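Local coordinates for tyrosine--tRNA ligase, mitochondrial (Emericella nidulans, PDB 5IHX), which probably joins L-tyrosine to its cognate mitochondrial tRNA at the expense of ATP, releasing AMP and diphosphate, at residues Y313-F316 against V317-P320; V324-Y327 against L328-T332. All coordinates share one frame; numbering follows the deposited sequence.

How the interactions relate
Helix 309-317 comes first along the chain, and interaction 1 (Y313-F316 with V317-P320) spans its last turn and the bend that follows. Interaction 2 (V324-Y327 with L328-T332) opens only after this one has closed, within helix 321-331. The two are therefore in series, neither nesting nor crossing, and each closes no more than a turn or two of backbone. Their centres lie about 12 Å apart, yet they meet: the methyl T319 CG2 packs on Y327 CD2 at 3.5 Å, and the rings of F316 and F331 form an edge-to-face pair. Both contacts lean on helix 354-368, bundling three helices, while M330 and F331 reach helix 84-95 of the nucleotide-binding domain.

Interaction 1 of 2, residues Y313-F316 against V317-P320; sequences YQFF and VRTP
V317 reaches back one helical turn with both of its methyls. CG1 lies 3.4 Å from Y313 CE1, the two side chains crossing nearly at right angles. A chi1 of -65° sets this methyl anti to the carbonyl carbon and leaves CG2 between the backbone N and the carbonyl carbon, where it presses to 3.0 Å from Q314 O. The first of these touches belongs to a buried layer: A360 and H380 cover V317 and Y313 from two later helices, and Y313 OH is bound to H357. The exposed side chain of R318 bends at chi3 (-57°) and folds back along the last turn, laying one face of the guanidinium over Q314 O and F315 CA. NH1 rests 3.6 Å from Q314 CB, and NH2 comes to the rim of the F315 ring, close to the ring plane, 4.0 Å from CD2; with the two planes about 80° apart, this is an edge approach and not a stack. F316 contributes mainly through its carbonyl. T319 grips that oxygen twice, by T319 N at 3.1 Å and by T319 OG1 at 2.6 Å from F316 O, both from the same face of the carbonyl plane. The amide sits well above that plane, whereas the hydroxyl is tilted only modestly from it. The arrangement is a helix C-cap in which the threonine three residues on returns both its amide and its hydroxyl to the F316 carbonyl, within a helical region that, as in relatives, probably helps to bind the anticodon part of the tRNA.

Interaction 2 of 2, residues V324-Y327 against L328-T332; sequences VERY and LKMFT
Y327 and F331, one helical turn apart, hold the tight side of this contact. F331 points the edge of its ring at a face of Y327, with CE2 4.0 Å from Y327 CG, centroids 5.4 Å apart and planes at 67°. The backbone reinforces the pair, since F331 N binds Y327 O at 2.8 Å. M330 comes obliquely to the CD1 side of the same ring, on the side of its plane that F331 meets: a turn at chi3 (-52°) brings CE to 3.8 Å from Y327 CD1. L328 sets CG 3.4 Å from V324 O and, like Y327, packs on L359 of helix 354-368, while M330 and F331 pack on L85 of helix 84-95. Such i to i+3 and i to i+4 spacing is that of an amphipathic helix. The polar side is more exposed and looser. E325 and K329 run side by side, extended, and rest their stems on helix 336-348, yet their salt bridge is long, K329 NZ standing 3.4 Å from E325 OE2. R326 NE gives M330 SD only a weak N-H bond at 3.6 Å, while its NH2 is held by G45 O. T332 OG1 bonds L328 O at 2.7 Å and also L334 N.

Interaction 1 of 2, residues Y313-F316 against V317-P320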
loop_
_atom_site.group_PDB
_atom_site.type_symbol
_atom_site.label_atom_id
_atom_site.label_comp_id
_atom_site.label_asym_id
_atom_site.label_seq_id
_atom_site.Cartn_x
_atom_site.Cartn_y
_atom_site.Cartn_z
ATOM N N TYR A 313 15.267 20.519 34.775
ATOM C CA TYR A 313 14.773 21.379 35.838
ATOM C C TYR A 313 14.898 22.841 35.423
ATOM O O TYR A 313 13.952 23.613 35.561
ATOM C CB TYR A 313 15.536 21.122 37.135
ATOM C CG TYR A 313 14.915 21.769 38.348
ATOM C CD1 TYR A 313 15.320 23.025 38.777
ATOM C CD2 TYR A 313 13.922 21.121 39.067
ATOM C CE1 TYR A 313 14.754 23.618 39.891
ATOM C CE2 TYR A 313 13.347 21.704 40.178
ATOM C CZ TYR A 313 13.765 22.956 40.586
ATOM O OH TYR A 313 13.201 23.547 41.697
ATOM N N GLN A 314 16.074 23.213 34.920
ATOM C CA GLN A 314 16.318 24.579 34.462
ATOM C C GLN A 314 15.310 25.015 33.398
ATOM O O GLN A 314 14.809 26.134 33.426
ATOM C CB GLN A 314 17.739 24.735 33.912
ATOM C CG GLN A 314 18.802 24.844 34.991
ATOM C CD GLN A 314 20.188 25.089 34.425
ATOM O OE1 GLN A 314 20.659 24.354 33.558
ATOM N NE2 GLN A 314 20.848 26.131 34.918
ATOM N N PHE A 315 15.043 24.138 32.439
ATOM C CA PHE A 315 14.118 24.468 31.365
ATOM C C PHE A 315 12.767 24.910 31.920
ATOM O O PHE A 315 12.195 25.901 31.468
ATOM C CB PHE A 315 13.934 23.282 30.422
ATOM C CG PHE A 315 12.864 23.494 29.390
ATOM C CD1 PHE A 315 11.633 22.872 29.506
ATOM C CD2 PHE A 315 13.094 24.323 28.302
ATOM C CE1 PHE A 315 10.650 23.068 28.551
ATOM C CE2 PHE A 315 12.114 24.525 27.348
ATOM C CZ PHE A 315 10.891 23.897 27.472
ATOM N N PHE A 316 12.260 24.173 32.902
ATOM C CA PHE A 316 10.949 24.474 33.464
ATOM C C PHE A 316 10.947 25.655 34.438
ATOM O O PHE A 316 9.934 26.345 34.552
ATOM C CB PHE A 316 10.379 23.229 34.147
ATOM C CG PHE A 316 9.684 22.293 33.197
ATOM C CD1 PHE A 316 8.393 22.554 32.769
ATOM C CD2 PHE A 316 10.326 21.163 32.718
ATOM C CE1 PHE A 316 7.750 21.700 31.892
ATOM C CE2 PHE A 316 9.688 20.309 31.841
ATOM C CZ PHE A 316 8.400 20.578 31.427
ATOM N N VAL A 317 12.056 25.907 35.137
ATOM C CA VAL A 317 12.102 27.073 36.022
ATOM C C VAL A 317 12.115 28.369 35.205
ATOM O O VAL A 317 11.747 29.425 35.710
ATOM C CB VAL A 317 13.319 27.071 36.991
ATOM C CG1 VAL A 317 13.234 25.911 37.963
ATOM C CG2 VAL A 317 14.610 27.033 36.241
ATOM N N ARG A 318 12.545 28.283 33.948
ATOM C CA ARG A 318 12.570 29.450 33.063
ATOM C C ARG A 318 11.224 29.685 32.378
ATOM O O ARG A 318 11.116 30.554 31.515
ATOM C CB ARG A 318 13.649 29.298 31.984
ATOM C CG ARG A 318 15.077 29.298 32.494
ATOM C CD ARG A 318 16.057 29.455 31.342
ATOM N NE ARG A 318 15.896 28.405 30.334
ATOM C CZ ARG A 318 16.628 27.295 30.266
ATOM N NH1 ARG A 318 17.587 27.058 31.154
ATOM N NH2 ARG A 318 16.396 26.410 29.304
ATOM N N THR A 319 10.207 28.916 32.753
ATOM C CA THR A 319 8.873 29.099 32.188
ATOM C C THR A 319 8.395 30.531 32.449
ATOM O O THR A 319 8.477 31.007 33.583
ATOM C CB THR A 319 7.859 28.094 32.785
ATOM O OG1 THR A 319 8.292 26.754 32.523
ATOM C CG2 THR A 319 6.472 28.299 32.192
ATOM N N PRO A 320 7.908 31.228 31.402
ATOM C CA PRO A 320 7.440 32.610 31.592
ATOM C C PRO A 320 6.316 32.727 32.617
ATOM O O PRO A 320 5.515 31.805 32.763
ATOM C CB PRO A 320 6.939 33.011 30.199
ATOM C CG PRO A 320 7.642 32.106 29.258
ATOM C CD PRO A 320 7.823 30.813 29.989
#

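Interaction 2 of 2, residues V324-Y327 against L328-T332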
loop_
_atom_site.group_PDB
_atom_site.type_symbol
_atom_site.label_atom_id
_atom_site.label_comp_id
_atom_site.label_asym_id
_atom_site.label_seq_id
_atom_site.Cartn_x
_atom_site.Cartn_y
_atom_site.Cartn_z
ATOM N N VAL A 324 3.195 29.923 33.367
ATOM C CA VAL A 324 3.478 28.921 34.393
ATOM C C VAL A 324 2.211 28.296 34.985
ATOM O O VAL A 324 2.193 27.100 35.283
ATOM C CB VAL A 324 4.344 29.510 35.536
ATOM C CG1 VAL A 324 3.590 30.583 36.308
ATOM C CG2 VAL A 324 4.815 28.396 36.471
ATOM N N GLU A 325 1.158 29.086 35.166
ATOM C CA GLU A 325 -0.069 28.548 35.743
ATOM C C GLU A 325 -0.674 27.475 34.850
ATOM O O GLU A 325 -1.098 26.423 35.331
ATOM C CB GLU A 325 -1.104 29.644 35.995
ATOM C CG GLU A 325 -2.437 29.081 36.494
ATOM C CD GLU A 325 -3.400 30.144 36.992
ATOM O OE1 GLU A 325 -3.019 31.335 37.029
ATOM O OE2 GLU A 325 -4.541 29.780 37.351
ATOM N N ARG A 326 -0.733 27.742 33.549
ATOM C CA ARG A 326 -1.288 26.762 32.628
ATOM C C ARG A 326 -0.400 25.521 32.587
ATOM O O ARG A 326 -0.903 24.398 32.532
ATOM C CB ARG A 326 -1.454 27.345 31.223
ATOM C CG ARG A 326 -1.908 26.298 30.221
ATOM C CD ARG A 326 -2.832 26.858 29.161
ATOM N NE ARG A 326 -3.534 25.785 28.461
ATOM C CZ ARG A 326 -4.510 25.972 27.578
ATOM N NH1 ARG A 326 -4.912 27.199 27.272
ATOM N NH2 ARG A 326 -5.089 24.928 27.002
ATOM N N TYR A 327 0.916 25.717 32.621
ATOM C CA TYR A 327 1.845 24.586 32.596
ATOM C C TYR A 327 1.690 23.711 33.838
ATOM O O TYR A 327 1.779 22.487 33.748
ATOM C CB TYR A 327 3.294 25.063 32.487
ATOM C CG TYR A 327 3.726 25.450 31.089
ATOM C CD1 TYR A 327 2.799 25.828 30.125
ATOM C CD2 TYR A 327 5.067 25.415 30.727
ATOM C CE1 TYR A 327 3.197 26.177 28.847
ATOM C CE2 TYR A 327 5.474 25.759 29.454
ATOM C CZ TYR A 327 4.537 26.140 28.517
ATOM O OH TYR A 327 4.941 26.485 27.247
ATOM N N LEU A 328 1.461 24.332 34.990
ATOM C CA LEU A 328 1.213 23.581 36.219
ATOM C C LEU A 328 0.017 22.651 36.039
ATOM O O LEU A 328 0.017 21.519 36.523
ATOM C CB LEU A 328 0.972 24.524 37.401
ATOM C CG LEU A 328 2.212 25.130 38.071
ATOM C CD1 LEU A 328 1.814 26.247 39.024
ATOM C CD2 LEU A 328 3.000 24.063 38.813
ATOM N N LYS A 329 -0.998 23.134 35.332
ATOM C CA LYS A 329 -2.205 22.352 35.101
ATOM C C LYS A 329 -1.981 21.238 34.078
ATOM O O LYS A 329 -2.529 20.145 34.217
ATOM C CB LYS A 329 -3.345 23.263 34.641
ATOM C CG LYS A 329 -3.807 24.246 35.702
ATOM C CD LYS A 329 -4.780 25.267 35.140
ATOM C CE LYS A 329 -5.298 26.196 36.226
ATOM N NZ LYS A 329 -6.147 27.287 35.672
ATOM N N MET A 330 -1.172 21.513 33.059
ATOM C CA MET A 330 -0.980 20.569 31.961
ATOM C C MET A 330 0.100 19.522 32.251
ATOM O O MET A 330 -0.006 18.382 31.789
ATOM C CB MET A 330 -0.630 21.320 30.669
ATOM C CG MET A 330 -1.746 22.219 30.145
ATOM S SD MET A 330 -1.451 22.863 28.479
ATOM C CE MET A 330 0.188 23.563 28.645
ATOM N N PHE A 331 1.138 19.906 32.994
ATOM C CA PHE A 331 2.309 19.044 33.180
ATOM C C PHE A 331 2.411 18.358 34.548
ATOM O O PHE A 331 3.369 17.629 34.793
ATOM C CB PHE A 331 3.590 19.851 32.946
ATOM C CG PHE A 331 3.869 20.144 31.501
ATOM C CD1 PHE A 331 4.338 19.148 30.661
ATOM C CD2 PHE A 331 3.680 21.417 30.984
ATOM C CE1 PHE A 331 4.604 19.411 29.331
ATOM C CE2 PHE A 331 3.946 21.685 29.655
ATOM C CZ PHE A 331 4.408 20.680 28.826
ATOM N N THR A 332 1.442 18.580 35.434
ATOM C CA THR A 332 1.487 17.971 36.766
ATOM C C THR A 332 0.130 17.422 37.187
ATOM O O THR A 332 -0.894 17.721 36.569
ATOM C CB THR A 332 1.960 18.976 37.843
ATOM O OG1 THR A 332 0.838 19.718 38.340
ATOM C CG2 THR A 332 3.002 19.939 37.281
#